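Local coordinates for 5-oxoprolinase subunit A (Thermus thermophilus, PDB 2DFA), which probably catalyses the ATP-dependent cleavage of 5-oxoproline to L-glutamate, as subunit A of a complex with PxpB and PxpC, at the interface of chains A and B and the interface of chains A and C. Coordinates in Å, arbitrary orientation; residue numbers count along the deposited sequence, not the author numbering. Chains: chain A/B/C, Hypothetical UPF0271 protein TTHB195.

Contact 1: the interface of chains A and B. Residues chain A 92-93, 96, 99-100; chain B 88, 92-93, 134-135.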
loop_
_atom_site.group_PDB
_atom_site.type_symbol
_atom_site.label_atom_id
_atom_site.label_comp_id
_atom_site.label_asym_id
_atom_site.label_seq_id
_atom_site.Cartn_x
_atom_site.Cartn_y
_atom_site.Cartn_z
ATOM N N GLY A 92 -16.756 -2.888 -8.604
ATOM C CA GLY A 92 -16.446 -4.027 -9.452
ATOM C C GLY A 92 -15.780 -5.170 -8.712
ATOM O O GLY A 92 -16.152 -6.338 -8.892
ATOM N N ALA A 93 -14.795 -4.841 -7.875
ATOM C CA ALA A 93 -14.084 -5.865 -7.120
ATOM C C ALA A 93 -15.046 -6.671 -6.251
ATOM O O ALA A 93 -14.995 -7.895 -6.245
ATOM C CB ALA A 93 -12.992 -5.231 -6.253
ATOM N N ALA A 96 -17.407 -9.205 -8.038
ATOM C CA ALA A 96 -16.832 -10.473 -8.475
ATOM C C ALA A 96 -17.082 -11.561 -7.429
ATOM O O ALA A 96 -17.381 -12.699 -7.777
ATOM C CB ALA A 96 -15.327 -10.325 -8.736
ATOM N N LYS A 99 -20.730 -12.499 -7.530
ATOM C CA LYS A 99 -20.983 -13.322 -8.706
ATOM C C LYS A 99 -20.568 -14.768 -8.441
ATOM O O LYS A 99 -21.298 -15.701 -8.785
ATOM C CB LYS A 99 -20.224 -12.763 -9.920
ATOM C CG LYS A 99 -20.193 -13.681 -11.137
ATOM C CD LYS A 99 -21.578 -13.904 -11.751
ATOM C CE LYS A 99 -21.494 -14.911 -12.899
ATOM N NZ LYS A 99 -22.829 -15.222 -13.490
ATOM N N ALA A 100 -19.397 -14.952 -7.833
ATOM C CA ALA A 100 -18.898 -16.290 -7.512
ATOM C C ALA A 100 -19.828 -17.016 -6.543
ATOM O O ALA A 100 -19.962 -18.234 -6.597
ATOM C CB ALA A 100 -17.496 -16.203 -6.900
ATOM N N LEU B 88 -10.053 -13.018 -8.335
ATOM C CA LEU B 88 -11.453 -12.597 -8.448
ATOM C C LEU B 88 -11.582 -11.089 -8.263
ATOM O O LEU B 88 -12.268 -10.405 -9.023
ATOM C CB LEU B 88 -12.318 -13.275 -7.384
ATOM C CG LEU B 88 -13.106 -14.519 -7.773
ATOM C CD1 LEU B 88 -13.943 -14.976 -6.583
ATOM C CD2 LEU B 88 -14.010 -14.203 -8.957
ATOM N N GLY B 92 -12.827 -8.551 -11.202
ATOM C CA GLY B 92 -14.011 -7.750 -10.938
ATOM C C GLY B 92 -13.776 -6.259 -11.076
ATOM O O GLY B 92 -14.586 -5.548 -11.687
ATOM N N ALA B 93 -12.668 -5.778 -10.511
ATOM C CA ALA B 93 -12.352 -4.357 -10.579
ATOM C C ALA B 93 -12.256 -3.885 -12.027
ATOM O O ALA B 93 -12.831 -2.864 -12.384
ATOM C CB ALA B 93 -11.044 -4.062 -9.839
ATOM N N ALA B 134 -15.568 -19.024 -11.904
ATOM C CA ALA B 134 -16.591 -18.546 -10.979
ATOM C C ALA B 134 -17.151 -17.190 -11.405
ATOM O O ALA B 134 -18.321 -16.893 -11.160
ATOM C CB ALA B 134 -16.013 -18.451 -9.554
ATOM N N PHE B 135 -16.315 -16.371 -12.041
ATOM C CA PHE B 135 -16.734 -15.046 -12.497
ATOM C C PHE B 135 -17.555 -15.121 -13.787
ATOM O O PHE B 135 -18.586 -14.466 -13.909
ATOM C CB PHE B 135 -15.514 -14.155 -12.743
ATOM C CG PHE B 135 -15.862 -12.738 -13.106
ATOM C CD1 PHE B 135 -16.305 -11.843 -12.132
ATOM C CD2 PHE B 135 -15.765 -12.298 -14.422
ATOM C CE1 PHE B 135 -16.646 -10.533 -12.468
ATOM C CE2 PHE B 135 -16.105 -10.988 -14.763
ATOM C CZ PHE B 135 -16.546 -10.108 -13.785
#

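Contact 2: the interface of chains A and C. Residues chain A 67, 74-76; chain C 67, 74-76.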
loop_
_atom_site.group_PDB
_atom_site.type_symbol
_atom_site.label_atom_id
_atom_site.label_comp_id
_atom_site.label_asym_id
_atom_site.label_seq_id
_atom_site.Cartn_x
_atom_site.Cartn_y
_atom_site.Cartn_z
ATOM N N ASP A 67 -7.159 5.160 1.645
ATOM C CA ASP A 67 -6.408 5.507 2.858
ATOM C C ASP A 67 -6.588 4.385 3.883
ATOM O O ASP A 67 -7.382 4.493 4.818
ATOM C CB ASP A 67 -6.933 6.842 3.410
ATOM C CG ASP A 67 -6.202 7.306 4.668
ATOM O OD1 ASP A 67 -5.090 6.815 4.955
ATOM O OD2 ASP A 67 -6.755 8.182 5.365
ATOM N N ARG A 74 -10.352 9.898 6.880
ATOM C CA ARG A 74 -9.746 11.208 6.694
ATOM C C ARG A 74 -10.065 11.840 5.345
ATOM O O ARG A 74 -9.947 11.199 4.304
ATOM C CB ARG A 74 -8.225 11.095 6.878
ATOM C CG ARG A 74 -7.841 10.493 8.229
ATOM C CD ARG A 74 -6.336 10.453 8.464
ATOM N NE ARG A 74 -5.632 9.561 7.543
ATOM C CZ ARG A 74 -4.339 9.274 7.644
ATOM N NH1 ARG A 74 -3.624 9.809 8.629
ATOM N NH2 ARG A 74 -3.755 8.467 6.764
ATOM N N GLU A 75 -10.483 13.099 5.380
ATOM C CA GLU A 75 -10.803 13.845 4.166
ATOM C C GLU A 75 -9.594 13.837 3.230
ATOM O O GLU A 75 -8.464 14.045 3.673
ATOM C CB GLU A 75 -11.172 15.286 4.538
ATOM C CG GLU A 75 -11.045 16.323 3.414
ATOM C CD GLU A 75 -11.989 16.079 2.247
ATOM O OE1 GLU A 75 -12.851 15.177 2.345
ATOM O OE2 GLU A 75 -11.868 16.803 1.231
ATOM N N MET A 76 -9.842 13.580 1.947
ATOM C CA MET A 76 -8.792 13.557 0.924
ATOM C C MET A 76 -9.257 14.373 -0.279
ATOM O O MET A 76 -10.380 14.206 -0.758
ATOM C CB MET A 76 -8.484 12.124 0.465
ATOM C CG MET A 76 -7.762 11.261 1.485
ATOM S SD MET A 76 -7.228 9.686 0.807
ATOM C CE MET A 76 -5.833 10.207 -0.244
ATOM N N ASP C 67 0.245 8.958 0.529
ATOM C CA ASP C 67 -0.635 8.873 -0.644
ATOM C C ASP C 67 0.224 8.609 -1.882
ATOM O O ASP C 67 0.522 9.515 -2.661
ATOM C CB ASP C 67 -1.410 10.193 -0.787
ATOM C CG ASP C 67 -2.373 10.203 -1.972
ATOM O OD1 ASP C 67 -2.716 9.125 -2.501
ATOM O OD2 ASP C 67 -2.793 11.313 -2.364
ATOM N N ARG C 74 -2.072 15.470 -2.974
ATOM C CA ARG C 74 -3.442 15.719 -2.548
ATOM C C ARG C 74 -3.572 16.005 -1.058
ATOM O O ARG C 74 -3.024 15.287 -0.226
ATOM C CB ARG C 74 -4.320 14.518 -2.934
ATOM C CG ARG C 74 -4.252 14.199 -4.427
ATOM C CD ARG C 74 -5.183 13.067 -4.843
ATOM N NE ARG C 74 -4.818 11.777 -4.257
ATOM C CZ ARG C 74 -5.410 10.632 -4.579
ATOM N NH1 ARG C 74 -6.386 10.629 -5.482
ATOM N NH2 ARG C 74 -5.042 9.494 -3.998
ATOM N N GLU C 75 -4.293 17.072 -0.734
ATOM C CA GLU C 75 -4.528 17.459 0.654
ATOM C C GLU C 75 -5.160 16.289 1.409
ATOM O O GLU C 75 -6.075 15.642 0.898
ATOM C CB GLU C 75 -5.460 18.676 0.691
ATOM C CG GLU C 75 -6.209 18.908 2.011
ATOM C CD GLU C 75 -5.295 19.212 3.187
ATOM O OE1 GLU C 75 -4.073 19.379 2.976
ATOM O OE2 GLU C 75 -5.810 19.293 4.327
ATOM N N MET C 76 -4.654 16.018 2.611
ATOM C CA MET C 76 -5.166 14.942 3.464
ATOM C C MET C 76 -5.365 15.485 4.877
ATOM O O MET C 76 -4.482 16.142 5.431
ATOM C CB MET C 76 -4.191 13.757 3.520
ATOM C CG MET C 76 -4.091 12.942 2.242
ATOM S SD MET C 76 -3.121 11.446 2.446
ATOM C CE MET C 76 -4.264 10.411 3.419
#

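Contact 1: the interface of chains A and B
The carbonyl oxygen of B:Phe135, at the last residue of helix 122-135, is overlaid by the aliphatic chain of A:Lys99: CG of A:Lys99 stands 3.3 Å from O of B:Phe135. CD of A:Lys99 follows, 3.7 Å from O of B:Phe135. The amine nitrogen NZ of A:Lys99 ends 4.3 Å from O of B:Phe135, too far for a direct bond; if charged, it would probably be favoured by the carbonyl end of helix 122-135. In A:Lys99, CG is anti to the backbone N (chi1 169°), and a bend at chi2 (65°) turns an otherwise extended chain along the end of the partner helix.

The ring of B:Phe135 comes in edge-on. Its CD1 lies 3.8 Å from CB of A:Ala96, whose CA sits in the ring plane. With CG opposite the backbone N (chi1 -175°), the ring reaches across to helix 80-100 of chain A, and chi2 turns its CD1-CE1 edge to A:Ala96. The A:Ala96 methyl is also closely packed against the backbone of B:Gly92, with CB of A:Ala96 and CA of B:Gly92 3.6 Å apart.

One turn further on, the methyl of A:Ala100 touches a branch of B:Leu88, CB to CD1 at 3.8 Å. The other branch, CD2, reaches towards A:Ala96. The methyls of A:Ala100 and B:Ala134 also meet, widening the apolar patch towards helix 122-135. Small residues thus bring the two backbones together: N of A:Ala93 and N of B:Ala93 are 3.5 Å apart where the helices pass.

In the fold, the patch lies on the outer surface of each subunit. Helix 80-100 of chain A packs against its own counterpart in chain B and against helix 122-135, and two-fold symmetry repeats each contact with the chains exchanged.

Contact 2: the interface of chains A and C
Loops from the stretch between strand 58-62 and helix 80-100 meet here, with A:Met76 facing C:Met76 in an antiparallel beta bridge. The backbones approach closely, O of A:Glu75 lying 3.4 Å from CA of C:Met76, and the two-fold relation supplies the same approach with the chains exchanged.

The two methionine side chains run alongside each other, pointing the same way. Their CG atoms, in A:Met76 and C:Met76, are 4.1 Å apart, and their terminal methyls stay close, CE to CE at 4.0 Å. A bend at the thioether (chi3 73°) carries each methyl over to the other subunit. There, CE of C:Met76 lies 3.9 Å from CG of A:Asp67 and almost as near to both carboxylate oxygens, which places the methyl over the face of the carboxylate and not at its rim. It also touches the guanidinium, 3.9 Å from NH2 of A:Arg74, and so packs against the junction of the ion pair.

That ion pair lies within each chain. A:Arg74 holds A:Asp67 side-on with two nitrogens. NE of A:Arg74 donates to the syn lone pair of OD2 of A:Asp67 at 2.8 Å, in a nearly straight bond (167° at the hydrogen). NH2 of A:Arg74 gives OD1 of A:Asp67 a bond of 2.8 Å, also from the syn side but somewhat out of the carboxylate plane. The double grip fixes the rotation of both flat groups and probably holds them as a flat surface for the methionine. Replacing A:Asp67 with an alanine would probably leave the A:Arg74 guanidinium free to turn without its charge partner, and take from the C:Met76 methyl the carboxylate against which it rests.

The site joins chains A and C by backbone pairing and reciprocal methionine packing on a doubly hydrogen-bonded ion pair. It probably contributes to subunit assembly, although the structure alone does not show that this pairing forms in solution.

The C-alpha centres of contact 1 and contact 2 are about 28 Å apart, and no residue is common to both. They are nevertheless close in sequence: the loop of contact 2 ends a few residues before helix 80-100, the main element of contact 1, so one continuous stretch of chain A serves both neighbours. Contact 1 is helix packing and contact 2 is loop pairing, yet each is two-fold symmetric. A subunit that carries two distinct two-fold surfaces can link to two different copies at once, consistent with the four-chain deposited assembly, though the structure alone does not show that this tetramer is the biological form.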